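Local coordinates for GTP-binding protein (Pyrococcus horikoshii, PDB 1WXQ), which probably binds GTP and may hydrolyse nucleoside triphosphates, as expected of an Obg-like GTPase with a TGS domain, though its cellular role is unknown, at residues 59-64 with 341-346; 216-221 with 243-248. One frame throughout, in Å; residues are numbered along the deposited sequence.

Contact 1: 59-64 with 341-346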
ATOM      1  N   PRO A  59      -4.385  20.254 -12.771  1.00 48.66           N
ATOM      2  CA  PRO A  59      -3.512  19.251 -12.157  1.00 46.60           C
ATOM      3  C   PRO A  59      -2.094  19.182 -12.703  1.00 44.36           C
ATOM      4  O   PRO A  59      -1.868  19.375 -13.895  1.00 44.34           O
ATOM      5  CB  PRO A  59      -4.278  17.953 -12.389  1.00 46.22           C
ATOM      6  CG  PRO A  59      -4.905  18.197 -13.717  1.00 48.11           C
ATOM      7  CD  PRO A  59      -5.451  19.598 -13.546  1.00 48.41           C
ATOM      8  N   GLN A  60      -1.146  18.890 -11.816  1.00 42.40           N
ATOM      9  CA  GLN A  60       0.253  18.788 -12.195  1.00 41.78           C
ATOM     10  C   GLN A  60       0.872  17.470 -11.737  1.00 41.67           C
ATOM     11  O   GLN A  60       1.518  16.777 -12.530  1.00 41.32           O
ATOM     12  CB  GLN A  60       1.040  19.971 -11.626  1.00 40.59           C
ATOM     13  CG  GLN A  60       0.403  21.321 -11.928  1.00 41.26           C
ATOM     14  CD  GLN A  60       1.387  22.477 -11.832  1.00 44.62           C
ATOM     15  OE1 GLN A  60       1.011  23.644 -12.004  1.00 43.61           O
ATOM     16  NE2 GLN A  60       2.656  22.162 -11.565  1.00 43.44           N
ATOM     17  N   ASN A  61       0.677  17.108 -10.470  1.00 40.75           N
ATOM     18  CA  ASN A  61       1.287  15.845 -10.075  1.00 41.85           C
ATOM     19  C   ASN A  61       0.323  14.675 -10.283  1.00 42.96           C
ATOM     20  O   ASN A  61       0.684  13.508 -10.209  1.00 43.77           O
ATOM     21  CB  ASN A  61       1.747  15.970  -8.621  1.00 41.22           C
ATOM     22  CG  ASN A  61       0.607  16.463  -7.767  1.00 41.07           C
ATOM     23  OD1 ASN A  61      -0.531  16.581  -8.213  1.00 45.45           O
ATOM     24  ND2 ASN A  61       0.935  16.772  -6.501  1.00 34.01           N
ATOM     25  N   TYR A  62      -0.957  15.024 -10.515  1.00 43.47           N
ATOM     26  CA  TYR A  62      -1.958  13.985 -10.721  1.00 43.98           C
ATOM     27  C   TYR A  62      -2.770  14.172 -12.005  1.00 43.96           C
ATOM     28  O   TYR A  62      -2.280  14.631 -13.028  1.00 43.80           O
ATOM     29  CB  TYR A  62      -2.882  14.024  -9.505  1.00 43.23           C
ATOM     30  CG  TYR A  62      -3.667  15.288  -9.506  1.00 44.23           C
ATOM     31  CD1 TYR A  62      -3.022  16.505  -9.303  1.00 48.41           C
ATOM     32  CD2 TYR A  62      -5.053  15.259  -9.661  1.00 45.52           C
ATOM     33  CE1 TYR A  62      -3.753  17.683  -9.262  1.00 49.13           C
ATOM     34  CE2 TYR A  62      -5.785  16.435  -9.608  1.00 47.94           C
ATOM     35  CZ  TYR A  62      -5.140  17.642  -9.405  1.00 50.16           C
ATOM     36  OH  TYR A  62      -5.862  18.818  -9.367  1.00 49.91           O
ATOM     37  N   GLU A  63      -4.047  13.755 -11.934  1.00 44.25           N
ATOM     38  CA  GLU A  63      -4.908  13.867 -13.106  1.00 45.08           C
ATOM     39  C   GLU A  63      -6.390  13.858 -12.719  1.00 45.71           C
ATOM     40  O   GLU A  63      -6.843  13.051 -11.919  1.00 46.88           O
ATOM     41  CB  GLU A  63      -4.605  12.689 -14.036  1.00 45.16           C
ATOM     42  CG  GLU A  63      -5.690  12.479 -15.093  1.00 44.39           C
ATOM     43  CD  GLU A  63      -5.422  11.190 -15.839  1.00 45.38           C
ATOM     44  OE1 GLU A  63      -4.281  10.753 -15.863  1.00 41.56           O
ATOM     45  OE2 GLU A  63      -6.366  10.634 -16.399  1.00 52.29           O
ATOM     46  N   TYR A  64      -7.089  14.782 -13.377  1.00 45.88           N
ATOM     47  CA  TYR A  64      -8.533  14.917 -13.189  1.00 45.84           C
ATOM     48  C   TYR A  64      -9.232  13.957 -14.133  1.00 47.48           C
ATOM     49  O   TYR A  64      -8.696  13.621 -15.191  1.00 48.33           O
ATOM     50  CB  TYR A  64      -9.005  16.340 -13.496  1.00 46.51           C
ATOM     51  CG  TYR A  64     -10.389  16.643 -12.957  1.00 42.13           C
ATOM     52  CD1 TYR A  64     -11.250  17.508 -13.629  1.00 36.17           C
ATOM     53  CD2 TYR A  64     -10.827  16.083 -11.756  1.00 37.64           C
ATOM     54  CE1 TYR A  64     -12.517  17.805 -13.117  1.00 34.81           C
ATOM     55  CE2 TYR A  64     -12.085  16.373 -11.236  1.00 37.11           C
ATOM     56  CZ  TYR A  64     -12.926  17.232 -11.921  1.00 35.43           C
ATOM     57  OH  TYR A  64     -14.175  17.514 -11.416  1.00 34.49           O
ATOM     58  N   HIS A 341      -1.445  20.515  -6.856  1.00 32.40           N
ATOM     59  CA  HIS A 341      -0.914  19.242  -6.372  1.00 29.78           C
ATOM     60  C   HIS A 341      -1.727  18.540  -5.299  1.00 25.56           C
ATOM     61  O   HIS A 341      -2.508  19.157  -4.573  1.00 22.21           O
ATOM     62  CB  HIS A 341       0.512  19.417  -5.855  1.00 28.87           C
ATOM     63  CG  HIS A 341       1.416  20.117  -6.811  1.00 32.72           C
ATOM     64  ND1 HIS A 341       1.423  21.487  -6.956  1.00 32.88           N
ATOM     65  CD2 HIS A 341       2.338  19.638  -7.679  1.00 36.67           C
ATOM     66  CE1 HIS A 341       2.315  21.823  -7.871  1.00 32.55           C
ATOM     67  NE2 HIS A 341       2.883  20.721  -8.326  1.00 35.05           N
ATOM     68  N   VAL A 342      -1.513  17.232  -5.213  1.00 25.02           N
ATOM     69  CA  VAL A 342      -2.183  16.392  -4.236  1.00 24.84           C
ATOM     70  C   VAL A 342      -1.144  15.517  -3.568  1.00 24.95           C
ATOM     71  O   VAL A 342      -0.262  14.972  -4.231  1.00 26.56           O
ATOM     72  CB  VAL A 342      -3.221  15.456  -4.896  1.00 23.62           C
ATOM     73  CG1 VAL A 342      -2.548  14.615  -5.975  1.00 22.32           C
ATOM     74  CG2 VAL A 342      -3.841  14.550  -3.847  1.00 21.64           C
ATOM     75  N   PHE A 343      -1.255  15.370  -2.257  1.00 26.03           N
ATOM     76  CA  PHE A 343      -0.315  14.523  -1.540  1.00 27.03           C
ATOM     77  C   PHE A 343      -1.006  13.460  -0.693  1.00 28.26           C
ATOM     78  O   PHE A 343      -2.043  13.700  -0.066  1.00 29.66           O
ATOM     79  CB  PHE A 343       0.613  15.384  -0.677  1.00 26.71           C
ATOM     80  CG  PHE A 343       1.583  16.208  -1.483  1.00 23.13           C
ATOM     81  CD1 PHE A 343       2.696  15.619  -2.071  1.00 24.12           C
ATOM     82  CD2 PHE A 343       1.355  17.565  -1.699  1.00 23.15           C
ATOM     83  CE1 PHE A 343       3.573  16.371  -2.868  1.00 25.62           C
ATOM     84  CE2 PHE A 343       2.223  18.326  -2.496  1.00 24.90           C
ATOM     85  CZ  PHE A 343       3.331  17.727  -3.079  1.00 24.28           C
ATOM     86  N   LEU A 344      -0.438  12.263  -0.724  1.00 26.76           N
ATOM     87  CA  LEU A 344      -0.938  11.154   0.060  1.00 26.86           C
ATOM     88  C   LEU A 344      -0.286  11.338   1.436  1.00 29.51           C
ATOM     89  O   LEU A 344       0.925  11.165   1.589  1.00 30.04           O
ATOM     90  CB  LEU A 344      -0.491   9.830  -0.574  1.00 26.92           C
ATOM     91  CG  LEU A 344      -1.139   9.240  -1.842  1.00 26.62           C
ATOM     92  CD1 LEU A 344      -0.689   7.802  -2.127  1.00 25.25           C
ATOM     93  CD2 LEU A 344      -2.650   9.309  -1.670  1.00 26.54           C
HETATM   94  N   MSE A 345      -1.084  11.726   2.422  1.00 30.08           N
HETATM   95  CA  MSE A 345      -0.599  11.922   3.781  1.00 31.43           C
HETATM   96  C   MSE A 345      -1.058  10.762   4.666  1.00 31.58           C
HETATM   97  O   MSE A 345      -2.140  10.216   4.473  1.00 32.94           O
HETATM   98  CB  MSE A 345      -1.158  13.221   4.364  1.00 32.40           C
HETATM   99  CG  MSE A 345      -0.919  14.446   3.502  1.00 34.52           C
HETATM  100 SE   MSE A 345       0.934  14.584   3.026  1.00 46.02          SE
HETATM  101  CE  MSE A 345       1.634  15.046   4.779  1.00 35.04           C
ATOM    102  N   LYS A 346      -0.237  10.402   5.642  1.00 32.18           N
ATOM    103  CA  LYS A 346      -0.608   9.359   6.557  1.00 34.07           C
ATOM    104  C   LYS A 346      -1.588   9.930   7.552  1.00 32.31           C
ATOM    105  O   LYS A 346      -1.476  11.066   7.991  1.00 28.66           O
ATOM    106  CB  LYS A 346       0.655   8.889   7.278  1.00 33.00           C
ATOM    107  CG  LYS A 346       0.346   7.903   8.405  1.00 40.93           C
ATOM    108  CD  LYS A 346       0.246   6.462   7.903  1.00 45.74           C
ATOM    109  CE  LYS A 346      -0.118   5.478   9.019  1.00 50.31           C
ATOM    110  NZ  LYS A 346      -0.052   4.109   8.510  1.00 51.52           N
TER
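The loop 59-64 meets 341-346 at the residues leading into strand 343-346, the backbones drawing closest at N61 and H341, whose CA atoms lie 5.5 Å apart. N61 is central: its CG sits between the backbone N and the carbonyl carbon (chi1 52°), which puts CG beside the peptide joining H341 and V342, 3.4 Å from N of V342. An asparagine is short enough to lie flush with the backbone here, although the way its amide is turned is uncertain in the model. The exposed Q60 extends beyond CG and brings NE2 to 3.6 Å from NE2 of H341, a loose approach with the amide and ring planes inclined at 55°. An alanine in place of H341 would probably leave the Q60 amide without the ring it rests beside and free to turn. Deeper in, V342 presses CG1 against CB of Y62 at 3.6 Å; a compact apolar valine suits this buried place between Y62, I71 of strand 68-77 and Y323 of strand 319-325. A tyrosine suits position 62 because it offers this apolar surface while its hydroxyl hydrogen-bonds to the carbonyl oxygen of L339, just before the second segment. A backbone hydrogen bond also joins Q60 with P340. At this junction of the G domain with the TGS domain, apolar packing of Y62 on V342 is thus flanked by polar bonds to L339 and P340, while the Q60 and H341 side chains meet loosely on the more exposed side.

Contact 2: 216-221 with 243-248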
ATOM      1  N   PRO A 216       2.862  -5.043   5.053  1.00 29.29           N
ATOM      2  CA  PRO A 216       1.444  -5.386   5.112  1.00 28.86           C
ATOM      3  C   PRO A 216       0.991  -5.695   3.704  1.00 31.67           C
ATOM      4  O   PRO A 216       1.511  -5.138   2.731  1.00 31.87           O
ATOM      5  CB  PRO A 216       0.812  -4.108   5.644  1.00 28.89           C
ATOM      6  CG  PRO A 216       1.645  -3.058   4.994  1.00 26.48           C
ATOM      7  CD  PRO A 216       3.052  -3.587   5.170  1.00 26.42           C
HETATM    8  N   MSE A 217       0.023  -6.581   3.569  1.00 33.27           N
HETATM    9  CA  MSE A 217      -0.423  -6.900   2.230  1.00 33.47           C
HETATM   10  C   MSE A 217      -1.901  -7.089   2.036  1.00 32.85           C
HETATM   11  O   MSE A 217      -2.662  -7.242   2.987  1.00 32.21           O
HETATM   12  CB  MSE A 217       0.324  -8.125   1.700  1.00 35.05           C
HETATM   13  CG  MSE A 217       0.578  -9.260   2.685  1.00 35.64           C
HETATM   14 SE   MSE A 217       1.675 -10.627   1.807  1.00 56.40          SE
HETATM   15  CE  MSE A 217       2.990 -10.883   3.201  1.00 48.86           C
ATOM     16  N   VAL A 218      -2.301  -7.004   0.777  1.00 31.09           N
ATOM     17  CA  VAL A 218      -3.679  -7.219   0.412  1.00 28.20           C
ATOM     18  C   VAL A 218      -3.625  -8.399  -0.540  1.00 26.38           C
ATOM     19  O   VAL A 218      -2.733  -8.496  -1.386  1.00 24.13           O
ATOM     20  CB  VAL A 218      -4.306  -6.005  -0.283  1.00 28.11           C
ATOM     21  CG1 VAL A 218      -5.671  -6.387  -0.868  1.00 28.50           C
ATOM     22  CG2 VAL A 218      -4.477  -4.877   0.716  1.00 28.97           C
ATOM     23  N   ILE A 219      -4.581  -9.300  -0.382  1.00 25.53           N
ATOM     24  CA  ILE A 219      -4.629 -10.481  -1.203  1.00 25.90           C
ATOM     25  C   ILE A 219      -5.622 -10.363  -2.361  1.00 23.48           C
ATOM     26  O   ILE A 219      -6.803 -10.089  -2.167  1.00 24.38           O
ATOM     27  CB  ILE A 219      -4.966 -11.692  -0.319  1.00 26.10           C
ATOM     28  CG1 ILE A 219      -4.010 -11.698   0.873  1.00 28.04           C
ATOM     29  CG2 ILE A 219      -4.856 -12.989  -1.129  1.00 29.04           C
ATOM     30  CD1 ILE A 219      -4.285 -12.774   1.882  1.00 33.28           C
ATOM     31  N   ALA A 220      -5.126 -10.557  -3.571  1.00 23.76           N
ATOM     32  CA  ALA A 220      -5.980 -10.505  -4.741  1.00 23.60           C
ATOM     33  C   ALA A 220      -6.308 -11.945  -5.112  1.00 24.12           C
ATOM     34  O   ALA A 220      -5.436 -12.670  -5.596  1.00 26.34           O
ATOM     35  CB  ALA A 220      -5.264  -9.818  -5.894  1.00 21.79           C
ATOM     36  N   ALA A 221      -7.547 -12.368  -4.847  1.00 24.02           N
ATOM     37  CA  ALA A 221      -7.978 -13.725  -5.180  1.00 24.32           C
ATOM     38  C   ALA A 221      -8.322 -13.639  -6.665  1.00 25.63           C
ATOM     39  O   ALA A 221      -9.469 -13.415  -7.038  1.00 20.75           O
ATOM     40  CB  ALA A 221      -9.203 -14.107  -4.359  1.00 24.58           C
ATOM     41  N   GLY A 243      -6.169 -11.316   9.676  1.00 43.47           N
ATOM     42  CA  GLY A 243      -5.639  -9.980   9.470  1.00 43.84           C
ATOM     43  C   GLY A 243      -5.311  -9.639   8.025  1.00 42.90           C
ATOM     44  O   GLY A 243      -4.483  -8.753   7.759  1.00 44.49           O
ATOM     45  N   TYR A 244      -5.960 -10.332   7.092  1.00 41.12           N
ATOM     46  CA  TYR A 244      -5.748 -10.100   5.665  1.00 41.29           C
ATOM     47  C   TYR A 244      -7.009  -9.649   4.949  1.00 39.79           C
ATOM     48  O   TYR A 244      -8.090 -10.184   5.180  1.00 42.26           O
ATOM     49  CB  TYR A 244      -5.261 -11.370   4.976  1.00 40.86           C
ATOM     50  CG  TYR A 244      -3.792 -11.650   5.130  1.00 44.52           C
ATOM     51  CD1 TYR A 244      -2.833 -10.822   4.530  1.00 46.53           C
ATOM     52  CD2 TYR A 244      -3.354 -12.756   5.851  1.00 41.72           C
ATOM     53  CE1 TYR A 244      -1.478 -11.097   4.641  1.00 51.95           C
ATOM     54  CE2 TYR A 244      -2.001 -13.041   5.975  1.00 52.76           C
ATOM     55  CZ  TYR A 244      -1.063 -12.211   5.368  1.00 56.26           C
ATOM     56  OH  TYR A 244       0.283 -12.501   5.475  1.00 57.58           O
ATOM     57  N   ILE A 245      -6.858  -8.660   4.077  1.00 35.68           N
ATOM     58  CA  ILE A 245      -7.963  -8.168   3.270  1.00 30.51           C
ATOM     59  C   ILE A 245      -7.940  -8.951   1.953  1.00 26.57           C
ATOM     60  O   ILE A 245      -6.927  -8.954   1.255  1.00 23.85           O
ATOM     61  CB  ILE A 245      -7.787  -6.678   2.944  1.00 31.50           C
ATOM     62  CG1 ILE A 245      -7.913  -5.855   4.227  1.00 33.31           C
ATOM     63  CG2 ILE A 245      -8.790  -6.261   1.872  1.00 28.49           C
ATOM     64  CD1 ILE A 245      -7.700  -4.361   4.017  1.00 39.10           C
ATOM     65  N   VAL A 246      -9.040  -9.613   1.608  1.00 25.52           N
ATOM     66  CA  VAL A 246      -9.078 -10.383   0.363  1.00 25.84           C
ATOM     67  C   VAL A 246     -10.158  -9.951  -0.601  1.00 24.39           C
ATOM     68  O   VAL A 246     -11.331  -9.934  -0.257  1.00 23.86           O
ATOM     69  CB  VAL A 246      -9.311 -11.875   0.603  1.00 27.41           C
ATOM     70  CG1 VAL A 246      -9.366 -12.586  -0.733  1.00 24.34           C
ATOM     71  CG2 VAL A 246      -8.217 -12.441   1.469  1.00 25.24           C
ATOM     72  N   ILE A 247      -9.763  -9.656  -1.829  1.00 24.37           N
ATOM     73  CA  ILE A 247     -10.713  -9.208  -2.833  1.00 25.98           C
ATOM     74  C   ILE A 247     -10.676 -10.035  -4.131  1.00 25.11           C
ATOM     75  O   ILE A 247      -9.610 -10.295  -4.698  1.00 24.40           O
ATOM     76  CB  ILE A 247     -10.452  -7.700  -3.102  1.00 29.09           C
ATOM     77  CG1 ILE A 247     -10.750  -6.924  -1.808  1.00 27.11           C
ATOM     78  CG2 ILE A 247     -11.285  -7.187  -4.287  1.00 23.22           C
ATOM     79  CD1 ILE A 247     -10.120  -5.531  -1.750  1.00 37.94           C
ATOM     80  N   PRO A 248     -11.848 -10.510  -4.587  1.00 26.46           N
ATOM     81  CA  PRO A 248     -11.892 -11.301  -5.826  1.00 25.65           C
ATOM     82  C   PRO A 248     -11.393 -10.418  -6.956  1.00 25.58           C
ATOM     83  O   PRO A 248     -11.510  -9.191  -6.891  1.00 26.80           O
ATOM     84  CB  PRO A 248     -13.366 -11.681  -5.954  1.00 23.98           C
ATOM     85  CG  PRO A 248     -14.074 -10.655  -5.145  1.00 23.52           C
ATOM     86  CD  PRO A 248     -13.178 -10.446  -3.963  1.00 25.78           C
TER
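The carbonyl oxygen of I245 accepts the backbone N-H of I219 at 2.9 Å (N to O). The oxygen of I219 in turn takes the N-H of I247 at 3.0 Å, and that same oxygen receives a CA-H contact from V246. Next, N of A221 reaches O of I247 at 2.9 Å. P248 has no N-H to give, yet its CA-H approaches the oxygen of A221. These bonds pair 217-221 with 245-248 in parallel, the two strands of a beta-alpha-beta unit whose connecting helix is 229-241, within the G domain of the P-loop NTPase type. On the face bearing I219, A221 and V246, CG2 of V246 packs on CB of I219 at 3.8 Å, and its CG1 meets CB of A221; helix 229-241 lies over V246 and A221. I219 sends CG1 anti to its carbonyl carbon (chi1 -51°), and CD1 beyond it lies 3.5 Å from CG of Y244. The same ring receives CG of the selenomethionine M217 at its edge, 3.4 Å from CE1. A tyrosine suits this end of the pairing: its ring packs against apolar chains of both strand 217-221 and helix 127-147, while its OH bonds to OE2 of E135 on that helix. On the other face, V218 and I245 meet loosely, CG1 to CG2 at 4.2 Å, with helix 305-316 packed across them.

Overall arrangement
From the N terminus, the chain passes through strands 2-7 and 39-47 before the loop 59-64, the first half of contact 1. It then builds most of the remaining G domain, including strand 217-222, helix 229-241 and strand 245-249, where contact 2 closes a short loop of 21 intervening residues. Only after strand 319-325 does 341-346 return to 59-64, so contact 1 closes a loop 276 residues long with contact 2 nested inside it. Contact 2 joins neighbouring strands within the central sheet of the G domain, whereas contact 1 ties that domain to the edge of the TGS sheet. Their centres are 26 Å apart, and their nearest atoms, about 8 Å apart, do not touch.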